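Local coordinates for protein thioesterase superfamily (Jannaschia sp., PDB 2OAF) that probably hydrolyses thioesters, perhaps of the acyl-CoA type, as a member of the hot-dog fold thioesterase-like superfamily, at residues P96-G100 against T101-T105; P136-D139 against H140-A143. All coordinates share one frame; numbering follows the deposited sequence.

Two local contacts of one chain illustrate how a hairpin turn and a helix start can be joined in a hot-dog fold, an antiparallel sheet with helices packed on it. Interaction 1 comes first along the chain and closes the hairpin of strands 90-99 and 103-112; interaction 2 follows strand 133-135 and opens helix 139-145. Their centres lie about 10 Å apart, on the same side of the chain's centre. Two probable hydrogen bonds link them: Thr101 O with Ala137 N at 2.8 Å, and Gly100 O with Arg142 NH2 at 2.9 Å. Through these two backbone oxygens the hairpin turn is pinned to both the loop and the first turn of the C-terminal helix.

Interaction 1: residues P96-G100 against T101-T105; sequences PTRLG and TKSIT. With PO4 (phosphate ion), chain H.
Strands 96-99 and 103-105 run antiparallel, their axes 4.8 Å apart at closest approach and inclined at 161°. Arg98 and Thr105 form the hydrogen-bonded pair, with Thr105 N donating to Arg98 O at 2.9 Å, while Leu99 and Ile104 form the non-hydrogen-bonded pair. Thr105 O takes a bond from Thr97 N at 2.8 Å and a weak one from Arg98 N, the signature of a classic beta bulge. Closer to the turn, Gly100 N donates to Ser103 O.

The methyl groups of Thr97 and Thr105 meet side by side, CG2 to CG2 at 3.5 Å, while their hydroxyls bond to Gln10 and Thr123. Leu99 CD1 lies against Ile104 CB at 3.8 Å on the face covered by Ile145 of the C-terminal helix. With its first two torsions extended and a bend at chi3 (-149°), Arg98 brings its guanidinium beside the turn: NH2 donates to phosphate O1 at 3.0 Å, and NH1 to O2. Ser103 grips O2 with both N and OG, the latter at 2.8 Å, Lys102 N donates to O3, and water 1 links Arg98 NH1, Ser103 OG and Thr105 OG1. The whole is a bulged beta hairpin in the hot-dog sheet, its turn cradling a phosphate probably acquired from the crystallisation liquor.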
# COMPACT_ATOMS: atom_id res chain seq x y z
N PRO B 96 -6.77 -2.94 -24.57
CA PRO B 96 -7.87 -2.00 -24.69
C PRO B 96 -9.04 -2.65 -25.38
O PRO B 96 -8.90 -3.18 -26.49
CB PRO B 96 -7.31 -0.91 -25.58
CG PRO B 96 -6.28 -1.61 -26.42
CD PRO B 96 -5.73 -2.71 -25.60
N THR B 97 -10.19 -2.60 -24.73
CA THR B 97 -11.39 -3.21 -25.24
C THR B 97 -12.23 -2.19 -26.03
O THR B 97 -13.03 -2.56 -26.89
CB THR B 97 -12.19 -3.91 -24.10
OG1 THR B 97 -13.16 -4.80 -24.66
CG2 THR B 97 -12.87 -2.91 -23.13
N ARG B 98 -12.00 -0.90 -25.77
CA ARG B 98 -12.80 0.14 -26.33
C ARG B 98 -12.11 1.50 -26.22
O ARG B 98 -11.49 1.79 -25.21
CB ARG B 98 -14.12 0.15 -25.55
CG ARG B 98 -14.86 1.43 -25.64
CD ARG B 98 -16.25 1.36 -25.03
NE ARG B 98 -17.08 2.28 -25.78
CZ ARG B 98 -16.96 3.61 -25.74
NH1 ARG B 98 -16.07 4.20 -24.92
NH2 ARG B 98 -17.75 4.36 -26.49
N LEU B 99 -12.26 2.34 -27.25
CA LEU B 99 -11.82 3.73 -27.19
C LEU B 99 -12.90 4.57 -27.82
O LEU B 99 -13.19 4.42 -28.98
CB LEU B 99 -10.51 3.89 -27.96
CG LEU B 99 -9.92 5.31 -28.06
CD1 LEU B 99 -9.55 5.94 -26.70
CD2 LEU B 99 -8.71 5.26 -29.01
N GLY B 100 -13.55 5.44 -27.04
CA GLY B 100 -14.51 6.35 -27.60
C GLY B 100 -13.83 7.66 -27.88
O GLY B 100 -12.61 7.72 -28.03
N THR B 101 -14.61 8.72 -27.96
CA THR B 101 -14.09 10.05 -28.19
C THR B 101 -13.42 10.56 -26.93
O THR B 101 -12.40 11.23 -27.01
CB THR B 101 -15.23 11.01 -28.56
OG1 THR B 101 -15.95 10.49 -29.68
CG2 THR B 101 -14.69 12.40 -28.89
N LYS B 102 -14.02 10.25 -25.79
CA LYS B 102 -13.53 10.77 -24.51
C LYS B 102 -12.84 9.75 -23.58
O LYS B 102 -11.99 10.14 -22.80
CB LYS B 102 -14.66 11.52 -23.80
CG LYS B 102 -14.98 12.86 -24.52
CD LYS B 102 -16.20 13.61 -23.95
CE LYS B 102 -17.51 12.82 -24.14
NZ LYS B 102 -18.71 13.71 -24.13
N SER B 103 -13.19 8.46 -23.66
CA SER B 103 -12.67 7.49 -22.71
C SER B 103 -12.09 6.26 -23.38
O SER B 103 -12.44 5.95 -24.49
CB SER B 103 -13.79 7.03 -21.77
OG SER B 103 -14.71 6.24 -22.50
N ILE B 104 -11.24 5.55 -22.62
CA ILE B 104 -10.68 4.27 -23.02
C ILE B 104 -10.99 3.25 -21.93
O ILE B 104 -10.99 3.59 -20.76
CB ILE B 104 -9.15 4.40 -23.22
CG1 ILE B 104 -8.56 3.11 -23.84
CG2 ILE B 104 -8.43 4.78 -21.88
CD1 ILE B 104 -7.09 3.23 -24.17
N THR B 105 -11.28 2.01 -22.31
CA THR B 105 -11.46 0.95 -21.33
C THR B 105 -10.46 -0.15 -21.60
O THR B 105 -10.36 -0.66 -22.73
CB THR B 105 -12.87 0.37 -21.35
OG1 THR B 105 -13.81 1.41 -21.09
CG2 THR B 105 -13.02 -0.77 -20.31
P PO4 H . -16.99 8.07 -24.72
O1 PO4 H . -17.96 7.26 -25.57
O2 PO4 H . -15.62 7.45 -24.81
O3 PO4 H . -16.99 9.49 -25.28
O4 PO4 H . -17.41 8.05 -23.26
O HOH W 1 -14.65 3.56 -22.79

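Interaction 2: residues P136-D139 against H140-A143; sequences PAPD and HLRA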
# COMPACT_ATOMS: atom_id res chain seq x y z
N PRO B 136 -10.72 15.38 -25.42
CA PRO B 136 -10.93 14.13 -26.14
C PRO B 136 -9.64 13.35 -26.30
O PRO B 136 -8.56 13.94 -26.25
CB PRO B 136 -11.42 14.58 -27.50
CG PRO B 136 -11.20 16.05 -27.58
CD PRO B 136 -11.11 16.56 -26.21
N ALA B 137 -9.74 12.04 -26.53
CA ALA B 137 -8.55 11.22 -26.78
C ALA B 137 -7.73 11.82 -27.93
O ALA B 137 -8.27 11.98 -29.03
CB ALA B 137 -8.94 9.79 -27.11
N PRO B 138 -6.45 12.16 -27.70
CA PRO B 138 -5.66 12.75 -28.80
C PRO B 138 -5.41 11.79 -29.95
O PRO B 138 -5.23 10.59 -29.75
CB PRO B 138 -4.33 13.14 -28.13
CG PRO B 138 -4.56 13.04 -26.69
CD PRO B 138 -5.66 12.07 -26.46
N ASP B 139 -5.40 12.33 -31.15
CA ASP B 139 -5.26 11.54 -32.36
C ASP B 139 -4.02 10.67 -32.33
O ASP B 139 -4.07 9.55 -32.81
CB ASP B 139 -5.21 12.42 -33.63
CG ASP B 139 -6.52 13.16 -33.92
OD1 ASP B 139 -7.58 12.78 -33.36
OD2 ASP B 139 -6.48 14.12 -34.72
N HIS B 140 -2.90 11.18 -31.84
CA HIS B 140 -1.66 10.37 -31.86
C HIS B 140 -1.77 9.17 -30.94
O HIS B 140 -1.26 8.11 -31.27
CB HIS B 140 -0.37 11.17 -31.55
CG HIS B 140 -0.28 11.67 -30.13
ND1 HIS B 140 -0.98 12.76 -29.68
CD2 HIS B 140 0.47 11.24 -29.08
CE1 HIS B 140 -0.69 12.98 -28.41
NE2 HIS B 140 0.20 12.08 -28.03
N LEU B 141 -2.46 9.31 -29.82
CA LEU B 141 -2.69 8.16 -28.96
C LEU B 141 -3.69 7.19 -29.60
O LEU B 141 -3.50 5.98 -29.57
CB LEU B 141 -3.10 8.61 -27.54
CG LEU B 141 -1.98 9.37 -26.82
CD1 LEU B 141 -2.37 9.69 -25.40
CD2 LEU B 141 -0.58 8.64 -26.83
N ARG B 142 -4.74 7.72 -30.21
CA ARG B 142 -5.69 6.88 -30.90
C ARG B 142 -4.97 5.96 -31.90
O ARG B 142 -5.32 4.80 -32.05
CB ARG B 142 -6.68 7.76 -31.63
CG ARG B 142 -7.72 6.98 -32.41
CD ARG B 142 -8.75 7.90 -32.96
NE ARG B 142 -9.56 8.54 -31.92
CZ ARG B 142 -10.63 7.98 -31.36
NH1 ARG B 142 -11.03 6.76 -31.69
NH2 ARG B 142 -11.29 8.66 -30.43
N ALA B 143 -4.01 6.52 -32.62
CA ALA B 143 -3.27 5.76 -33.64
C ALA B 143 -2.48 4.61 -33.03
O ALA B 143 -2.37 3.54 -33.64
CB ALA B 143 -2.35 6.68 -34.43
O HOH W 2 -8.35 10.96 -31.48
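Pro138 and Arg142 meet through the first backbone bond of a helix N-terminus: Pro138 occupies the N-cap position, and its O accepts from Arg142 N at 2.9 Å, with an N-H...O angle of 168°. One residue on, Asp139 O accepts from Ala143 N at 3.0 Å, which carries the i to i+4 pattern into helix 139-145, which follows the short strand 133-135 of the hot-dog sheet.

Two carbons of the Pro138 ring meet different neighbours. CB of Pro138 approaches the imidazole of His140, 3.7 Å from CE1 and equally near ND1. His140 reaches this place because its CG sits between the backbone N and the carbonyl carbon (chi1 68°), which folds the ring back toward the residue two places earlier; Leu141 CG lies over one face of the same ring, offset toward its rim. Leu141 also lies alongside the proline, pointing the same way, its CD1 4.2 Å from Pro138 CD. Phe126 of strand 115-128 touches Ala137, Pro138 and Leu141, so the apolar side of this helix start rests on the sheet.

Arg142 leaves the helix on the side of the preceding loop. Extended through chi1 and chi2, its chain bends at chi3 (-66°), and its guanidinium passes obliquely by Ala137 CB. NH1 forms a salt bridge with Glu146, and NH2 donates to Gly100 O in the hairpin turn, holding the terminal group at two points. Asp139 makes no direct salt bridge to Arg142 within this contact; water 2 stands between them, giving hydrogens to Asp139 OD1 and Ala137 O and accepting in the guanidinium plane from Arg142 NE at 2.7 Å.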